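Local coordinates for BugD (Bordetella pertussis Tohama I, PDB 2F5X), which binds aspartic acid between its two lobes and probably serves as a periplasmic solute receptor of the tripartite tricarboxylate transporter family, at residues 17-23 and 48-54; 121-126 and 206-210; 157-162 and 230-235. The contacts are given in a common frame with arbitrary orientation. Residue numbers count along the deposited sequence, not the author numbering.

Contact 1: 17-23 and 48-54; sequences RPVNMVV and ETVVVEN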
# COMPACT_ATOMS: atom_id res chain seq x y z
N ARG A 17 12.61 25.57 -3.88
CA ARG A 17 13.29 24.54 -4.66
C ARG A 17 12.41 23.28 -4.65
O ARG A 17 11.45 23.20 -3.88
CB ARG A 17 14.70 24.27 -4.11
CG ARG A 17 14.74 23.65 -2.73
CD ARG A 17 16.12 23.65 -2.09
NE ARG A 17 16.15 22.89 -0.84
CZ ARG A 17 16.24 23.44 0.37
NH1 ARG A 17 16.29 24.76 0.52
NH2 ARG A 17 16.26 22.66 1.45
N PRO A 18 12.71 22.30 -5.51
CA PRO A 18 11.91 21.08 -5.56
C PRO A 18 11.74 20.36 -4.21
O PRO A 18 12.64 20.39 -3.36
CB PRO A 18 12.67 20.21 -6.56
CG PRO A 18 13.34 21.21 -7.46
CD PRO A 18 13.80 22.29 -6.51
N VAL A 19 10.58 19.74 -4.05
CA VAL A 19 10.24 18.98 -2.84
C VAL A 19 10.43 17.50 -3.13
O VAL A 19 9.89 16.99 -4.12
CB VAL A 19 8.78 19.25 -2.42
CG1 VAL A 19 8.35 18.35 -1.25
CG2 VAL A 19 8.59 20.72 -2.05
N ASN A 20 11.19 16.83 -2.27
CA ASN A 20 11.39 15.38 -2.41
C ASN A 20 10.29 14.61 -1.72
O ASN A 20 10.02 14.84 -0.54
CB ASN A 20 12.74 14.97 -1.83
CG ASN A 20 13.92 15.60 -2.56
OD1 ASN A 20 14.85 16.11 -1.93
ND2 ASN A 20 13.88 15.57 -3.89
N MSE A 21 9.67 13.71 -2.48
CA MSE A 21 8.62 12.85 -1.95
C MSE A 21 9.17 11.43 -1.89
O MSE A 21 9.44 10.81 -2.91
CB MSE A 21 7.37 12.91 -2.84
CG MSE A 21 6.44 11.70 -2.72
SE MSE A 21 4.76 11.97 -3.64
CE MSE A 21 4.29 13.16 -2.47
N VAL A 22 9.35 10.93 -0.67
CA VAL A 22 9.88 9.58 -0.47
C VAL A 22 8.77 8.55 -0.53
O VAL A 22 7.76 8.66 0.18
CB VAL A 22 10.64 9.49 0.88
CG1 VAL A 22 11.08 8.04 1.21
CG2 VAL A 22 11.84 10.47 0.88
N VAL A 23 8.96 7.55 -1.39
CA VAL A 23 8.10 6.38 -1.49
C VAL A 23 8.94 5.20 -0.97
O VAL A 23 9.96 4.87 -1.57
CB VAL A 23 7.72 6.13 -2.97
CG1 VAL A 23 7.07 4.76 -3.16
CG2 VAL A 23 6.80 7.23 -3.46
N GLU A 48 6.24 24.41 -7.31
CA GLU A 48 7.52 23.76 -7.52
C GLU A 48 7.28 22.32 -7.94
O GLU A 48 6.20 21.77 -7.72
CB GLU A 48 8.37 23.78 -6.24
CG GLU A 48 9.37 24.93 -6.15
CD GLU A 48 10.56 24.78 -7.09
OE1 GLU A 48 10.69 23.72 -7.74
OE2 GLU A 48 11.37 25.73 -7.16
N THR A 49 8.29 21.71 -8.56
CA THR A 49 8.22 20.30 -8.94
C THR A 49 8.35 19.42 -7.70
O THR A 49 9.01 19.79 -6.72
CB THR A 49 9.33 19.96 -9.97
OG1 THR A 49 10.59 20.50 -9.54
CG2 THR A 49 9.09 20.70 -11.28
N VAL A 50 7.70 18.26 -7.74
CA VAL A 50 7.84 17.25 -6.69
C VAL A 50 8.66 16.11 -7.30
O VAL A 50 8.32 15.61 -8.37
CB VAL A 50 6.46 16.72 -6.22
CG1 VAL A 50 6.60 15.55 -5.23
CG2 VAL A 50 5.64 17.83 -5.60
N VAL A 51 9.75 15.75 -6.62
CA VAL A 51 10.67 14.71 -7.10
C VAL A 51 10.46 13.44 -6.27
O VAL A 51 10.68 13.44 -5.06
CB VAL A 51 12.16 15.14 -6.97
CG1 VAL A 51 13.09 14.02 -7.46
CG2 VAL A 51 12.42 16.43 -7.74
N VAL A 52 10.05 12.36 -6.93
CA VAL A 52 9.82 11.10 -6.23
C VAL A 52 11.15 10.38 -5.99
O VAL A 52 11.98 10.24 -6.91
CB VAL A 52 8.82 10.19 -6.99
CG1 VAL A 52 8.73 8.81 -6.36
CG2 VAL A 52 7.43 10.85 -7.03
N GLU A 53 11.36 9.94 -4.76
CA GLU A 53 12.54 9.15 -4.40
C GLU A 53 12.08 7.81 -3.86
O GLU A 53 11.22 7.75 -2.99
CB GLU A 53 13.40 9.88 -3.37
CG GLU A 53 13.92 11.22 -3.87
CD GLU A 53 14.81 11.95 -2.88
OE1 GLU A 53 14.74 11.66 -1.66
OE2 GLU A 53 15.57 12.84 -3.32
N ASN A 54 12.65 6.73 -4.40
CA ASN A 54 12.26 5.39 -3.97
C ASN A 54 13.26 4.84 -2.98
O ASN A 54 14.44 4.76 -3.29
CB ASN A 54 12.11 4.48 -5.19
CG ASN A 54 11.04 4.96 -6.12
OD1 ASN A 54 11.31 5.66 -7.10
ND2 ASN A 54 9.79 4.60 -5.82
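Five backbone hydrogen bonds join 17-23 to 48-54. Val19 N donates to Thr49 O (3.1 Å), and Val51 N donates back to Val19 O (2.8 Å). Met21 N to Val51 O, Glu53 N to Met21 O and Val23 N to Glu53 O follow, each 2.8 Å. The same carbonyls take CA-H...O contacts, as from Val52 CA to Met21 O (3.4 Å). The strands are parallel and linked by helix 30-46, so this is a beta-alpha-beta unit, an element common in periplasmic binding protein lobes. Asn20 and Val22 turn their backbone groups the other way, to Tyr75, Ile77 and Leu79 near or on strand 76-81. Glu48 OE1 accepts from its neighbour Thr49 N (3.2 Å). Asn20 ND2 lies 3.3 Å from Glu53 OE2, but the angle is too poor for a hydrogen bond. Asn54 is satisfied by Arg36, Asp32 and the Phe25 carbonyl. On the face toward helix 30-46, Met21 CB meets Val50 CG1 (3.6 Å) and Val23 CG2 meets Val52 CG1 (3.8 Å).

Contact 2: 121-126 and 206-210; sequences FPPNNI and KAYAV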
# COMPACT_ATOMS: atom_id res chain seq x y z
N PHE A 121 -0.56 -21.01 -12.96
CA PHE A 121 -0.94 -21.65 -11.70
C PHE A 121 -2.20 -22.49 -11.92
O PHE A 121 -3.16 -22.00 -12.50
CB PHE A 121 -1.19 -20.58 -10.64
CG PHE A 121 -0.93 -21.03 -9.22
CD1 PHE A 121 0.26 -21.66 -8.87
CD2 PHE A 121 -1.89 -20.80 -8.24
CE1 PHE A 121 0.50 -22.07 -7.56
CE2 PHE A 121 -1.67 -21.20 -6.91
CZ PHE A 121 -0.46 -21.84 -6.57
N PRO A 122 -2.20 -23.77 -11.52
CA PRO A 122 -3.33 -24.65 -11.85
C PRO A 122 -4.77 -24.18 -11.51
O PRO A 122 -5.59 -24.28 -12.43
CB PRO A 122 -2.98 -25.98 -11.17
CG PRO A 122 -1.48 -25.97 -11.15
CD PRO A 122 -1.12 -24.50 -10.82
N PRO A 123 -5.09 -23.71 -10.30
CA PRO A 123 -6.48 -23.33 -10.00
C PRO A 123 -7.02 -22.18 -10.85
O PRO A 123 -6.29 -21.24 -11.18
CB PRO A 123 -6.45 -22.96 -8.52
CG PRO A 123 -5.03 -22.72 -8.17
CD PRO A 123 -4.20 -23.51 -9.14
N ASN A 124 -8.30 -22.26 -11.19
CA ASN A 124 -8.93 -21.24 -12.03
C ASN A 124 -9.90 -20.34 -11.30
O ASN A 124 -10.38 -19.38 -11.87
CB ASN A 124 -9.61 -21.90 -13.23
CG ASN A 124 -8.61 -22.41 -14.24
OD1 ASN A 124 -7.51 -21.88 -14.34
ND2 ASN A 124 -8.98 -23.44 -15.00
N ASN A 125 -10.18 -20.65 -10.03
CA ASN A 125 -11.10 -19.83 -9.23
C ASN A 125 -10.73 -19.87 -7.75
O ASN A 125 -9.88 -20.68 -7.34
CB ASN A 125 -12.57 -20.22 -9.49
CG ASN A 125 -12.89 -21.64 -9.03
OD1 ASN A 125 -12.63 -22.01 -7.90
ND2 ASN A 125 -13.49 -22.43 -9.92
N ILE A 126 -11.34 -19.00 -6.95
CA ILE A 126 -10.96 -18.87 -5.54
C ILE A 126 -11.23 -20.15 -4.72
O ILE A 126 -10.44 -20.49 -3.84
CB ILE A 126 -11.58 -17.59 -4.89
CG1 ILE A 126 -11.08 -17.37 -3.45
CG2 ILE A 126 -13.12 -17.63 -4.92
CD1 ILE A 126 -9.56 -17.19 -3.30
N LYS A 206 -3.03 -15.02 -13.23
CA LYS A 206 -4.31 -15.57 -12.77
C LYS A 206 -4.85 -14.66 -11.69
O LYS A 206 -4.09 -14.16 -10.85
CB LYS A 206 -4.13 -16.99 -12.22
CG LYS A 206 -3.71 -18.03 -13.27
CD LYS A 206 -4.87 -18.42 -14.15
CE LYS A 206 -5.44 -19.76 -13.73
NZ LYS A 206 -4.82 -20.96 -14.37
N ALA A 207 -6.16 -14.40 -11.71
CA ALA A 207 -6.75 -13.49 -10.74
C ALA A 207 -7.96 -14.14 -10.09
O ALA A 207 -8.81 -14.68 -10.79
CB ALA A 207 -7.13 -12.16 -11.41
N TYR A 208 -8.02 -14.11 -8.76
CA TYR A 208 -8.99 -14.93 -8.02
C TYR A 208 -10.05 -14.18 -7.22
O TYR A 208 -11.19 -14.62 -7.13
CB TYR A 208 -8.24 -15.89 -7.09
CG TYR A 208 -7.32 -16.82 -7.84
CD1 TYR A 208 -7.82 -17.98 -8.46
CD2 TYR A 208 -5.96 -16.55 -7.96
CE1 TYR A 208 -6.98 -18.85 -9.15
CE2 TYR A 208 -5.11 -17.40 -8.65
CZ TYR A 208 -5.63 -18.55 -9.25
OH TYR A 208 -4.78 -19.38 -9.93
N ALA A 209 -9.66 -13.06 -6.62
CA ALA A 209 -10.54 -12.37 -5.69
C ALA A 209 -10.02 -10.98 -5.36
O ALA A 209 -8.83 -10.70 -5.53
CB ALA A 209 -10.69 -13.18 -4.40
N VAL A 210 -10.91 -10.14 -4.85
CA VAL A 210 -10.53 -8.81 -4.36
C VAL A 210 -10.79 -8.71 -2.86
O VAL A 210 -11.54 -9.51 -2.31
CB VAL A 210 -11.29 -7.69 -5.12
CG1 VAL A 210 -10.86 -7.68 -6.59
CG2 VAL A 210 -12.82 -7.86 -4.98
O HOH W 1 -4.97 -23.98 -15.03
O HOH W 2 -12.40 -16.72 -8.43
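Lys206 NZ donates to Phe121 O (2.7 Å) and to Asn124 OD1 (2.8 Å). Its ammonium thus ties together two places in the loop. Tyr208 OH donates to Pro123 O at 2.7 Å. Two waters add to the network. Water 1 donates to Pro122 O (2.7 Å) and accepts a weak bond from Lys206 NZ (3.1 Å). Water 2 accepts from Ile126 N (2.9 Å) and donates to Tyr208 O (2.8 Å), bridging the start of the helix to the strand backbone.

Packing surrounds these bonds. The Tyr208 ring lies along the loop, with Pro123 CB 4.2 Å from Tyr208 CE1. Asn125 C comes within 3.5 Å of Tyr208 CD1 at the ring edge. Ile126 CD1 touches Tyr208 CB (4.2 Å) and Ala209 CB (4.3 Å). Phe121 CD2 is 3.6 Å from Tyr208 OH, while the Phe121 ring also meets Tyr132 edge-to-face. At the end of the loop, Asn125 OD1 caps helix 126-136 by accepting from Glu128 N. This is a strand-to-helix connection with an asparagine N-cap, in which the loop leading into helix 126-136 is held against strand 206-210 of the mixed sheet.

Contact 3: 157-162 and 230-235; sequences MLVEAL and YKGFEV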
# COMPACT_ATOMS: atom_id res chain seq x y z
N MSE A 157 -3.14 -12.42 6.32
CA MSE A 157 -4.56 -12.71 6.43
C MSE A 157 -4.93 -13.93 5.58
O MSE A 157 -5.74 -14.77 5.99
CB MSE A 157 -5.38 -11.49 6.05
CG MSE A 157 -5.26 -10.38 7.08
SE MSE A 157 -6.05 -8.74 6.43
CE MSE A 157 -7.87 -9.40 6.11
N LEU A 158 -4.33 -14.02 4.40
CA LEU A 158 -4.63 -15.11 3.49
C LEU A 158 -4.19 -16.46 4.05
O LEU A 158 -4.98 -17.40 4.09
CB LEU A 158 -4.00 -14.86 2.11
CG LEU A 158 -4.24 -15.94 1.05
CD1 LEU A 158 -5.74 -16.09 0.71
CD2 LEU A 158 -3.43 -15.65 -0.21
N VAL A 159 -2.94 -16.56 4.51
CA VAL A 159 -2.47 -17.85 5.04
C VAL A 159 -3.20 -18.23 6.32
O VAL A 159 -3.46 -19.41 6.57
CB VAL A 159 -0.92 -17.92 5.21
CG1 VAL A 159 -0.23 -17.66 3.87
CG2 VAL A 159 -0.41 -16.96 6.31
N GLU A 160 -3.57 -17.24 7.11
CA GLU A 160 -4.36 -17.50 8.31
C GLU A 160 -5.74 -18.05 7.97
O GLU A 160 -6.21 -19.01 8.58
CB GLU A 160 -4.45 -16.25 9.19
CG GLU A 160 -3.12 -15.91 9.87
CD GLU A 160 -2.76 -16.84 11.02
OE1 GLU A 160 -3.67 -17.42 11.65
OE2 GLU A 160 -1.55 -16.98 11.31
N ALA A 161 -6.40 -17.43 6.98
CA ALA A 161 -7.71 -17.87 6.53
C ALA A 161 -7.69 -19.27 5.94
O ALA A 161 -8.64 -20.04 6.12
CB ALA A 161 -8.29 -16.88 5.53
N LEU A 162 -6.60 -19.61 5.25
CA LEU A 162 -6.45 -20.95 4.66
C LEU A 162 -5.87 -21.99 5.61
O LEU A 162 -5.89 -23.19 5.32
CB LEU A 162 -5.59 -20.87 3.39
CG LEU A 162 -6.10 -20.00 2.24
CD1 LEU A 162 -5.06 -19.96 1.14
CD2 LEU A 162 -7.44 -20.50 1.70
N TYR A 230 -15.09 -15.88 3.21
CA TYR A 230 -14.13 -15.35 4.18
C TYR A 230 -14.69 -14.08 4.81
O TYR A 230 -14.31 -12.96 4.45
CB TYR A 230 -12.75 -15.14 3.53
CG TYR A 230 -12.24 -16.40 2.84
CD1 TYR A 230 -11.56 -17.39 3.57
CD2 TYR A 230 -12.46 -16.61 1.48
CE1 TYR A 230 -11.12 -18.56 2.95
CE2 TYR A 230 -12.01 -17.78 0.86
CZ TYR A 230 -11.34 -18.74 1.60
OH TYR A 230 -10.91 -19.89 0.98
N LYS A 231 -15.62 -14.27 5.75
CA LYS A 231 -16.32 -13.16 6.40
C LYS A 231 -15.33 -12.19 7.05
O LYS A 231 -14.44 -12.62 7.79
CB LYS A 231 -17.32 -13.71 7.43
CG LYS A 231 -18.06 -12.66 8.25
CD LYS A 231 -18.59 -13.25 9.55
CE LYS A 231 -20.08 -12.97 9.71
NZ LYS A 231 -20.84 -14.19 10.08
N GLY A 232 -15.48 -10.90 6.75
CA GLY A 232 -14.62 -9.87 7.32
C GLY A 232 -13.23 -9.74 6.71
O GLY A 232 -12.40 -8.95 7.19
N PHE A 233 -12.96 -10.52 5.66
CA PHE A 233 -11.69 -10.41 4.95
C PHE A 233 -11.74 -9.16 4.08
O PHE A 233 -12.07 -9.23 2.89
CB PHE A 233 -11.41 -11.65 4.10
CG PHE A 233 -9.97 -11.80 3.70
CD1 PHE A 233 -9.21 -12.85 4.20
CD2 PHE A 233 -9.37 -10.90 2.81
CE1 PHE A 233 -7.88 -13.01 3.82
CE2 PHE A 233 -8.04 -11.04 2.43
CZ PHE A 233 -7.29 -12.10 2.94
N GLU A 234 -11.42 -8.02 4.68
CA GLU A 234 -11.49 -6.74 4.00
C GLU A 234 -10.19 -6.01 4.22
O GLU A 234 -9.72 -5.89 5.37
CB GLU A 234 -12.67 -5.92 4.54
CG GLU A 234 -14.04 -6.38 4.03
CD GLU A 234 -15.12 -6.34 5.10
OE1 GLU A 234 -15.01 -5.53 6.05
OE2 GLU A 234 -16.10 -7.11 4.98
N VAL A 235 -9.57 -5.57 3.13
CA VAL A 235 -8.33 -4.80 3.19
C VAL A 235 -8.40 -3.67 2.19
O VAL A 235 -8.48 -3.90 0.98
CB VAL A 235 -7.07 -5.63 2.82
CG1 VAL A 235 -5.79 -4.81 3.11
CG2 VAL A 235 -7.03 -6.95 3.54
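No hydrogen bond crosses between 157-162 and 230-235. The contact is made mostly by side chains, and it is built around two aromatic rings.

The aromatic interactions centre on Phe233. Met157, present as selenomethionine, sets its methyl CE over the ring face, 3.9 Å from the centroid and 8° off the normal. This is a CH-pi contact. Its SE atom is 5.2 Å from the same centroid, in an oblique Met-aromatic contact. The ring edge of Phe233 faces the helix, where Phe233 CE1 lies 3.5 Å from Met157 O and 3.7 Å from Leu158 N.

Apolar contacts extend this patch. Met157 SE reaches Val235 CG2 at 3.5 Å. Ala161 CB touches Tyr230 CD1 (3.8 Å) and, more loosely, Phe233 CE1 (4.3 Å). Leu162 CD2 is 4.3 Å from Tyr230 CZ. Met157 and Ala161 are one helical turn apart, so both point their CB atoms to the loop. Leu162 also packs on Ala130 and Val133 of helix 126-136, and Tyr230 meets Ala130 there as well.

Backbone hydrogen bonds stay within each segment. In the helix, Ala161 N donates to Met157 O (2.9 Å). In the loop, Phe233 N donates to Tyr230 O (3.0 Å) and closes a type II beta turn. Gly232 has the positive phi suited to its place in that turn. The turn brings both aromatic side chains to the same helix.

With no polar bond between the segments, the loop before strand 236-244 meets the end of helix 150-162 through shape fit and apolar burial.

In the fold
Contact 1 lies on the opposite side of the chain's centre from contacts 2 and 3. Its centre is about 38 Å and 36 Å from theirs, in that order. Contacts 2 and 3 have centres about 15 Å apart and nearest atoms about 4 Å apart. Along the chain, contact 1 closes before the others open. The segments of contacts 2 and 3 alternate: 121-126, 157-162, 206-210, 230-235. Helix 126-136 starts at Ile126 of contact 2 and meets Leu162 and Tyr230 of contact 3. Contacts 1 and 2 reach the same mixed sheet. The aspartic acid is bound between the two sides, as in two-lobed periplasmic binding proteins. The side chain of Val23 in contact 1 is about 5 Å from it.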